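Local atomic coordinates of Lin2722 protein (PDB entry 3DS8), a protein that is of unknown function but has the alpha/beta-hydrolase fold and probably acts as a serine hydrolase on a substrate not yet identified. Residues K208-I214 with V248-K254; Q25-Y30 with I232-Y236. The contacts are given in a common frame with arbitrary orientation. Where two conformers were deposited one is given. Residues are numbered along the deposited sequence.

Contact 1 of 2, residues K208-I214 with V248-K254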
ATOM      1  N   LYS A 208      -7.634 -12.565   2.459  1.00 14.61           N
ATOM      2  CA  LYS A 208      -8.631 -12.770   3.494  1.00 14.92           C
ATOM      3  C   LYS A 208      -9.647 -11.614   3.515  1.00 13.56           C
ATOM      4  O   LYS A 208     -10.849 -11.842   3.635  1.00 14.33           O
ATOM      5  CB  LYS A 208      -7.983 -12.921   4.862  1.00 13.80           C
ATOM      6  CG  LYS A 208      -8.980 -13.177   5.942  1.00 16.70           C
ATOM      7  CD  LYS A 208      -8.333 -13.555   7.200  1.00 19.49           C
ATOM      8  CE  LYS A 208      -7.641 -12.389   7.851  1.00 23.58           C
ATOM      9  NZ  LYS A 208      -7.069 -12.778   9.190  1.00 26.30           N
ATOM     10  N   ALA A 209      -9.165 -10.391   3.368  1.00 13.74           N
ATOM     11  CA  ALA A 209     -10.020  -9.228   3.425  1.00 13.23           C
ATOM     12  C   ALA A 209      -9.678  -8.298   2.284  1.00 12.94           C
ATOM     13  O   ALA A 209      -8.517  -8.133   1.907  1.00 12.58           O
ATOM     14  CB  ALA A 209      -9.863  -8.497   4.753  1.00 12.55           C
ATOM     15  N   TYR A 210     -10.706  -7.693   1.719  1.00 13.04           N
ATOM     16  CA  TYR A 210     -10.534  -6.669   0.719  1.00 13.48           C
ATOM     17  C   TYR A 210     -11.606  -5.634   0.947  1.00 13.64           C
ATOM     18  O   TYR A 210     -12.771  -5.959   0.886  1.00 14.24           O
ATOM     19  CB  TYR A 210     -10.684  -7.221  -0.703  1.00 13.37           C
ATOM     20  CG  TYR A 210     -10.656  -6.128  -1.730  1.00 14.69           C
ATOM     21  CD1 TYR A 210      -9.492  -5.394  -1.963  1.00 14.78           C
ATOM     22  CD2 TYR A 210     -11.821  -5.769  -2.451  1.00 13.24           C
ATOM     23  CE1 TYR A 210      -9.487  -4.320  -2.875  1.00 13.82           C
ATOM     24  CE2 TYR A 210     -11.793  -4.742  -3.406  1.00 14.71           C
ATOM     25  CZ  TYR A 210     -10.605  -4.011  -3.595  1.00 12.33           C
ATOM     26  OH  TYR A 210     -10.584  -2.989  -4.533  1.00 13.40           O
ATOM     27  N   ILE A 211     -11.191  -4.408   1.239  1.00 13.73           N
ATOM     28  CA  ILE A 211     -12.087  -3.293   1.543  1.00 13.56           C
ATOM     29  C   ILE A 211     -11.755  -2.101   0.661  1.00 13.29           C
ATOM     30  O   ILE A 211     -10.578  -1.786   0.475  1.00 14.17           O
ATOM     31  CB  ILE A 211     -11.942  -2.893   3.034  1.00 13.47           C
ATOM     32  CG1 ILE A 211     -12.221  -4.106   3.951  1.00 16.43           C
ATOM     33  CG2 ILE A 211     -12.831  -1.681   3.350  1.00 14.15           C
ATOM     34  CD1 ILE A 211     -12.307  -3.760   5.464  1.00 17.24           C
ATOM     35  N   GLU A 212     -12.782  -1.462   0.083  1.00 13.56           N
ATOM     36  CA  GLU A 212     -12.600  -0.252  -0.702  1.00 13.39           C
ATOM     37  C   GLU A 212     -13.117   0.955   0.074  1.00 13.12           C
ATOM     38  O   GLU A 212     -14.135   0.844   0.822  1.00 12.98           O
ATOM     39  CB  GLU A 212     -13.407  -0.379  -2.010  1.00 13.87           C
ATOM     40  CG  GLU A 212     -12.892  -1.499  -2.903  1.00 13.84           C
ATOM     41  CD  GLU A 212     -13.626  -1.644  -4.211  1.00 14.16           C
ATOM     42  OE1 GLU A 212     -14.758  -1.159  -4.340  1.00 15.38           O
ATOM     43  OE2 GLU A 212     -13.028  -2.256  -5.146  1.00 14.92           O
ATOM     44  N   ASP A 213     -12.524   2.127  -0.146  1.00 15.03           N
ATOM     45  CA  ASP A 213     -13.031   3.386   0.447  1.00 16.19           C
ATOM     46  C   ASP A 213     -12.797   4.466  -0.593  1.00 15.96           C
ATOM     47  O   ASP A 213     -11.665   4.654  -1.036  1.00 17.75           O
ATOM     48  CB  ASP A 213     -12.215   3.749   1.712  1.00 16.83           C
ATOM     49  CG  ASP A 213     -12.228   5.315   2.085  1.00 22.55           C
ATOM     50  OD1 ASP A 213     -13.205   5.645   2.740  1.00 24.22           O
ATOM     51  OD2 ASP A 213     -11.276   6.195   1.746  1.00 24.92           O
ATOM     52  N   ILE A 214     -13.861   5.087  -1.065  1.00 15.67           N
ATOM     53  CA  ILE A 214     -13.749   6.192  -2.034  1.00 15.00           C
ATOM     54  C   ILE A 214     -13.975   7.513  -1.323  1.00 15.13           C
ATOM     55  O   ILE A 214     -14.958   7.661  -0.579  1.00 15.55           O
ATOM     56  CB  ILE A 214     -14.785   6.075  -3.150  1.00 14.93           C
ATOM     57  CG1 ILE A 214     -14.623   4.755  -3.906  1.00 14.81           C
ATOM     58  CG2 ILE A 214     -14.676   7.298  -4.124  1.00 16.82           C
ATOM     59  CD1 ILE A 214     -15.714   4.528  -4.930  1.00 15.69           C
ATOM     60  N   VAL A 248     -13.686 -11.199   4.352  1.00 15.12           N
ATOM     61  CA  VAL A 248     -14.464  -9.971   4.240  1.00 15.23           C
ATOM     62  C   VAL A 248     -14.195  -9.368   2.864  1.00 15.16           C
ATOM     63  O   VAL A 248     -13.053  -9.297   2.401  1.00 15.94           O
ATOM     64  CB  VAL A 248     -14.066  -8.956   5.357  1.00 16.44           C
ATOM     65  CG1 VAL A 248     -14.669  -7.535   5.094  1.00 18.10           C
ATOM     66  CG2 VAL A 248     -14.440  -9.446   6.680  1.00 16.25           C
ATOM     67  N   ILE A 249     -15.250  -8.965   2.175  1.00 14.31           N
ATOM     68  CA  ILE A 249     -15.105  -8.211   0.955  1.00 14.21           C
ATOM     69  C   ILE A 249     -16.077  -7.037   1.050  1.00 14.24           C
ATOM     70  O   ILE A 249     -17.275  -7.237   1.299  1.00 14.70           O
ATOM     71  CB  ILE A 249     -15.460  -9.053  -0.317  1.00 14.58           C
ATOM     72  CG1 ILE A 249     -14.588 -10.281  -0.469  1.00 15.84           C
ATOM     73  CG2 ILE A 249     -15.393  -8.188  -1.639  1.00 14.50           C
ATOM     74  CD1 ILE A 249     -15.105 -11.232  -1.586  1.00 16.59           C
ATOM     75  N   GLN A 250     -15.590  -5.818   0.859  1.00 13.95           N
ATOM     76  CA  GLN A 250     -16.482  -4.675   0.894  1.00 14.84           C
ATOM     77  C   GLN A 250     -16.149  -3.769  -0.262  1.00 14.41           C
ATOM     78  O   GLN A 250     -15.002  -3.295  -0.388  1.00 14.05           O
ATOM     79  CB  GLN A 250     -16.358  -3.948   2.226  1.00 15.33           C
ATOM     80  CG  GLN A 250     -17.444  -2.939   2.512  1.00 17.91           C
ATOM     81  CD  GLN A 250     -17.370  -2.457   3.961  1.00 22.29           C
ATOM     82  OE1 GLN A 250     -16.275  -2.503   4.610  1.00 28.69           O
ATOM     83  NE2 GLN A 250     -18.512  -2.023   4.489  1.00 31.46           N
ATOM     84  N   LEU A 251     -17.135  -3.584  -1.129  1.00 13.86           N
ATOM     85  CA  LEU A 251     -16.949  -2.855  -2.376  1.00 15.43           C
ATOM     86  C   LEU A 251     -17.739  -1.567  -2.264  1.00 17.50           C
ATOM     87  O   LEU A 251     -18.799  -1.538  -1.616  1.00 17.04           O
ATOM     88  CB  LEU A 251     -17.459  -3.667  -3.560  1.00 15.80           C
ATOM     89  CG  LEU A 251     -16.923  -5.100  -3.690  1.00 16.70           C
ATOM     90  CD1 LEU A 251     -17.540  -5.832  -4.894  1.00 18.67           C
ATOM     91  CD2 LEU A 251     -15.414  -5.065  -3.783  1.00 17.34           C
ATOM     92  N   ASP A 252     -17.200  -0.510  -2.882  1.00 18.62           N
ATOM     93  CA  ASP A 252     -17.838   0.787  -2.990  1.00 21.69           C
ATOM     94  C   ASP A 252     -18.307   0.975  -4.430  1.00 22.70           C
ATOM     95  O   ASP A 252     -17.454   1.019  -5.316  1.00 22.31           O
ATOM     96  CB  ASP A 252     -16.767   1.832  -2.658  1.00 22.02           C
ATOM     97  CG  ASP A 252     -17.273   2.951  -1.824  1.00 26.24           C
ATOM     98  OD1 ASP A 252     -18.486   3.289  -1.965  1.00 30.58           O
ATOM     99  OD2 ASP A 252     -16.422   3.518  -1.061  1.00 28.54           O
ATOM    100  N   TYR A 253     -19.609   1.163  -4.652  0.50 23.18           N
ATOM    101  CA  TYR A 253     -20.188   1.050  -6.001  0.50 24.26           C
ATOM    102  C   TYR A 253     -20.623   2.194  -6.914  0.50 25.96           C
ATOM    103  O   TYR A 253     -20.846   1.910  -8.099  0.50 27.52           O
ATOM    104  CB  TYR A 253     -21.345   0.081  -5.943  0.50 24.17           C
ATOM    105  CG  TYR A 253     -20.993  -1.259  -6.464  0.50 23.71           C
ATOM    106  CD1 TYR A 253     -19.675  -1.746  -6.402  0.50 22.56           C
ATOM    107  CD2 TYR A 253     -21.969  -2.065  -7.008  0.50 23.18           C
ATOM    108  CE1 TYR A 253     -19.370  -2.987  -6.869  0.50 21.04           C
ATOM    109  CE2 TYR A 253     -21.672  -3.287  -7.471  0.50 23.21           C
ATOM    110  CZ  TYR A 253     -20.374  -3.756  -7.380  0.50 21.92           C
ATOM    111  OH  TYR A 253     -20.097  -4.975  -7.869  0.50 23.92           O
ATOM    112  N   LYS A 254     -20.744   3.440  -6.479  1.00 26.61           N
ATOM    113  CA  LYS A 254     -20.556   3.919  -5.104  1.00 28.48           C
ATOM    114  C   LYS A 254     -21.975   4.385  -4.723  1.00 30.14           C
ATOM    115  O   LYS A 254     -22.896   4.276  -5.546  1.00 33.12           O
ATOM    116  CB  LYS A 254     -19.679   5.143  -5.079  1.00 27.92           C
ATOM    117  CG  LYS A 254     -19.328   5.708  -3.690  1.00 29.17           C
ATOM    118  CD  LYS A 254     -18.829   7.157  -3.817  1.00 29.52           C
ATOM    119  CE  LYS A 254     -18.907   7.926  -2.480  1.00 32.20           C
ATOM    120  NZ  LYS A 254     -17.799   7.627  -1.517  1.00 30.20           N
TER
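This is the edge of an alpha/beta-hydrolase sheet, where the beta-alpha-beta crossover strand 209-216, helix 229-240, strand 248-250 sets its two parallel strands side by side, 248-250 being the outermost strand within the chain. The short strand axes run parallel at 17° and come within 4.7 Å. Four hydrogen bonds stitch the ladder: Val248 N to Lys208 O (3.0 Å), Tyr210 N to Val248 O (2.9 Å), Gln250 N to Tyr210 O (2.8 Å) and Glu212 N to Gln250 O (2.9 Å).

On the face carrying Ala209 and Ile211, the Ile211 side chain fits between its two neighbours across the ladder, with CG1 4.4 Å from Val248 CG1 and CG2 3.8 Å from Gln250 OE1. Trp237 and Phe238 of the crossover helix also touch Ile211. On the reverse face the Tyr210 ring presents its edge to the notch between two aliphatic knobs: CE2 lies 3.7 Å from Leu251 CD2, and CD2 lies 4.4 Å from Ile249 CG2.

Beyond Gln250 the regular pairing stops. Asp252 N is 5.0 Å from Glu212 O, too far for the next backbone rung, and instead donates to Glu212 OE1 at 2.9 Å. Two further contacts hold that carboxylate: Tyr210 OH donates to Glu212 OE2 (2.6 Å), and Arg200 forms a salt bridge with OE1. The widening gap is partly filled by the Asp252 side chain, whose OD2 accepts from Ile214 N at 3.0 Å and lies 3.6 Å from Ile214 CG1. Further along, Lys254 NZ stands 3.0 Å from Ile214 O.

Contact 2 of 2, residues Q25-Y30 with I232-Y236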
ATOM      1  N   GLN A  25       0.690  11.236  13.276  1.00 14.16           N
ATOM      2  CA  GLN A  25      -0.584  10.948  13.900  1.00 13.69           C
ATOM      3  C   GLN A  25      -0.551   9.582  14.652  1.00 12.53           C
ATOM      4  O   GLN A  25      -1.007   9.480  15.792  1.00 12.60           O
ATOM      5  CB  GLN A  25      -1.724  11.023  12.899  1.00 14.67           C
ATOM      6  CG  GLN A  25      -2.179  12.448  12.622  1.00 17.97           C
ATOM      7  CD  GLN A  25      -3.436  12.516  11.776  1.00 18.20           C
ATOM      8  OE1 GLN A  25      -3.363  12.953  10.631  1.00 28.32           O
ATOM      9  NE2 GLN A  25      -4.548  12.024  12.289  1.00 17.27           N
ATOM     10  N   LEU A  26       0.006   8.562  14.028  1.00 13.13           N
ATOM     11  CA  LEU A  26       0.096   7.250  14.674  1.00 13.62           C
ATOM     12  C   LEU A  26       0.976   7.295  15.921  1.00 13.95           C
ATOM     13  O   LEU A  26       0.633   6.678  16.942  1.00 13.27           O
ATOM     14  CB  LEU A  26       0.641   6.203  13.714  1.00 13.14           C
ATOM     15  CG  LEU A  26      -0.253   5.839  12.544  1.00 14.31           C
ATOM     16  CD1 LEU A  26       0.522   4.924  11.584  1.00 14.70           C
ATOM     17  CD2 LEU A  26      -1.562   5.198  12.980  1.00 17.60           C
HETATM   18  N   MSE A  27       2.084   8.070  15.873  1.00 14.42           N
HETATM   19  CA  MSE A  27       3.005   8.147  16.985  1.00 17.42           C
HETATM   20  C   MSE A  27       2.621   9.166  18.068  1.00 15.82           C
HETATM   21  O   MSE A  27       2.988   8.992  19.239  1.00 14.95           O
HETATM   22  CB  MSE A  27       4.434   8.419  16.463  1.00 17.89           C
HETATM   23  CG  MSE A  27       4.869   7.242  15.659  1.00 20.25           C
HETATM   24 SE   MSE A  27       6.670   7.494  15.023  1.00 38.15          SE
HETATM   25  CE  MSE A  27       7.640   7.302  16.732  1.00 30.23           C
ATOM     26  N   ASN A  28       1.919  10.238  17.697  1.00 14.16           N
ATOM     27  CA  ASN A  28       1.771  11.359  18.611  1.00 14.61           C
ATOM     28  C   ASN A  28       0.348  11.526  19.122  1.00 13.11           C
ATOM     29  O   ASN A  28       0.137  12.031  20.229  1.00 12.65           O
ATOM     30  CB  ASN A  28       2.240  12.688  17.965  1.00 14.75           C
ATOM     31  CG  ASN A  28       3.718  12.690  17.599  1.00 16.95           C
ATOM     32  OD1 ASN A  28       4.499  11.838  18.043  1.00 21.28           O
ATOM     33  ND2 ASN A  28       4.099  13.619  16.715  1.00 22.00           N
ATOM     34  N   GLU A  29      -0.626  11.178  18.304  1.00 12.68           N
ATOM     35  CA  GLU A  29      -2.030  11.371  18.641  1.00 13.78           C
ATOM     36  C   GLU A  29      -2.761  10.090  18.931  1.00 11.69           C
ATOM     37  O   GLU A  29      -3.309   9.927  20.009  1.00 13.38           O
ATOM     38  CB  GLU A  29      -2.703  12.153  17.543  1.00 14.87           C
ATOM     39  CG  GLU A  29      -2.208  13.590  17.607  1.00 18.19           C
ATOM     40  CD  GLU A  29      -2.942  14.433  16.704  1.00 21.01           C
ATOM     41  OE1 GLU A  29      -2.413  14.644  15.579  1.00 25.10           O
ATOM     42  OE2 GLU A  29      -4.044  14.855  17.130  1.00 20.65           O
ATOM     43  N   TYR A  30      -2.741   9.166  17.989  1.00 11.00           N
ATOM     44  CA  TYR A  30      -3.273   7.834  18.267  1.00 11.55           C
ATOM     45  C   TYR A  30      -2.387   7.132  19.301  1.00 11.80           C
ATOM     46  O   TYR A  30      -2.906   6.457  20.191  1.00 12.63           O
ATOM     47  CB  TYR A  30      -3.361   6.999  17.042  1.00 11.97           C
ATOM     48  CG  TYR A  30      -4.367   7.448  16.027  1.00 11.50           C
ATOM     49  CD1 TYR A  30      -5.731   7.268  16.276  1.00 13.98           C
ATOM     50  CD2 TYR A  30      -3.979   8.016  14.824  1.00 13.58           C
ATOM     51  CE1 TYR A  30      -6.669   7.637  15.337  1.00 14.59           C
ATOM     52  CE2 TYR A  30      -4.942   8.377  13.859  1.00 15.19           C
ATOM     53  CZ  TYR A  30      -6.275   8.172  14.135  1.00 14.25           C
ATOM     54  OH  TYR A  30      -7.236   8.547  13.213  1.00 16.15           O
ATOM     55  N   ILE A 232      -6.193   9.007   6.613  1.00 14.07           N
ATOM     56  CA  ILE A 232      -5.474   8.663   7.849  1.00 14.62           C
ATOM     57  C   ILE A 232      -6.378   7.927   8.850  1.00 14.00           C
ATOM     58  O   ILE A 232      -5.967   6.902   9.468  1.00 13.31           O
ATOM     59  CB  ILE A 232      -4.802   9.903   8.464  1.00 14.89           C
ATOM     60  CG1 ILE A 232      -3.725  10.391   7.476  1.00 17.03           C
ATOM     61  CG2 ILE A 232      -4.181   9.514   9.823  1.00 15.49           C
ATOM     62  CD1 ILE A 232      -3.154  11.787   7.785  1.00 16.66           C
ATOM     63  N   GLU A 233      -7.598   8.388   8.994  1.00 15.04           N
ATOM     64  CA  GLU A 233      -8.588   7.718   9.868  1.00 15.87           C
ATOM     65  C   GLU A 233      -8.851   6.282   9.394  1.00 15.83           C
ATOM     66  O   GLU A 233      -8.867   5.347  10.207  1.00 14.28           O
ATOM     67  CB  GLU A 233      -9.891   8.502   9.913  1.00 16.59           C
ATOM     68  CG  GLU A 233      -9.753   9.865  10.532  1.00 19.44           C
ATOM     69  CD  GLU A 233     -10.764  10.900   9.964  1.00 23.48           C
ATOM     70  OE1 GLU A 233     -11.860  10.506   9.487  1.00 28.73           O
ATOM     71  OE2 GLU A 233     -10.443  12.103  10.012  1.00 31.38           O
ATOM     72  N   LYS A 234      -9.040   6.107   8.086  1.00 15.45           N
ATOM     73  CA  LYS A 234      -9.372   4.765   7.573  1.00 15.83           C
ATOM     74  C   LYS A 234      -8.174   3.809   7.728  1.00 15.31           C
ATOM     75  O   LYS A 234      -8.343   2.632   8.057  1.00 14.73           O
ATOM     76  CB  LYS A 234      -9.876   4.864   6.142  1.00 16.73           C
ATOM     77  CG  LYS A 234     -10.592   3.607   5.668  1.00 19.63           C
ATOM     78  CD  LYS A 234     -11.976   3.451   6.221  1.00 21.33           C
ATOM     79  CE  LYS A 234     -12.606   2.124   5.775  1.00 23.25           C
ATOM     80  NZ  LYS A 234     -13.951   1.853   6.388  1.00 24.90           N
ATOM     81  N   THR A 235      -6.972   4.344   7.489  1.00 14.76           N
ATOM     82  CA  THR A 235      -5.753   3.606   7.612  1.00 15.10           C
ATOM     83  C   THR A 235      -5.531   3.185   9.070  1.00 15.00           C
ATOM     84  O   THR A 235      -5.219   2.032   9.360  1.00 14.17           O
ATOM     85  CB  THR A 235      -4.545   4.403   7.012  1.00 16.18           C
ATOM     86  OG1 THR A 235      -4.752   4.573   5.602  1.00 14.59           O
ATOM     87  CG2 THR A 235      -3.255   3.648   7.190  1.00 16.60           C
ATOM     88  N   TYR A 236      -5.658   4.131  10.002  1.00 14.43           N
ATOM     89  CA  TYR A 236      -5.592   3.770  11.411  1.00 13.97           C
ATOM     90  C   TYR A 236      -6.564   2.661  11.736  1.00 14.14           C
ATOM     91  O   TYR A 236      -6.183   1.663  12.366  1.00 13.83           O
ATOM     92  CB  TYR A 236      -5.873   4.980  12.303  1.00 14.95           C
ATOM     93  CG  TYR A 236      -6.070   4.593  13.741  1.00 14.10           C
ATOM     94  CD1 TYR A 236      -4.951   4.278  14.585  1.00 13.68           C
ATOM     95  CD2 TYR A 236      -7.347   4.493  14.271  1.00 13.10           C
ATOM     96  CE1 TYR A 236      -5.127   3.925  15.863  1.00 14.51           C
ATOM     97  CE2 TYR A 236      -7.538   4.100  15.570  1.00 16.27           C
ATOM     98  CZ  TYR A 236      -6.427   3.817  16.365  1.00 14.86           C
ATOM     99  OH  TYR A 236      -6.627   3.480  17.677  1.00 15.50           O
TER
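Two helices of the alpha/beta-hydrolase fold, 20-30 and 229-240, meet here almost at right angles. The axes of the short segments cross at -90° and approach no closer than 11.9 Å, so the gap is bridged by long side chains and not by backbone. Residues 25-30 make a wider pi-type turn, Gln25 O accepting from Tyr30 N at 2.8 Å. Gln25 comes first: its CB points toward the partner helix, and OE1 reaches 3.1 Å from Ile232 CD1, a close polar-to-methyl approach. The CA-to-CB bond of Leu26 points sideways, yet its CD2 lies 3.9 Å from Tyr236 CD1, at the edge of that ring; Leu26 also touches Ile61 of the sheet, which marks the inner side of the contact. Tyr30 projects toward helix 229-240, where its ring forms a face-to-face stack with Tyr236: the planes are 9° apart and the centroids 3.7 Å. Tyr236 CB adds a CH-pi contact, 4.0 Å from the Tyr30 centroid and 23° off the normal. Around the rim of the Tyr30 ring, CE2 is 4.3 Å from Ile232 CG2, while the hydroxyl ends over helix 229-240, Tyr30 OH lying 3.7 Å from Glu233 CA.

Both contacts are partly buried and depend on helix 229-240, which supplies one side of contact 2 and is the connection between the two strands of contact 1. They differ in chemistry. Contact 1 is sheet pairing at an outermost strand, rich in directional backbone and carboxylate hydrogen bonds, and buries 599 Å²; its inner strand is buried while strand 248-250 and its tail are largely exposed. Contact 2 packs helix on helix with no hydrogen bond across, relies on aromatic and aliphatic surfaces, and buries 329 Å². Their centres lie 21 Å apart, yet they touch where Asp213 CB packs 4.3 Å from Lys234 CG, joining strand to helix.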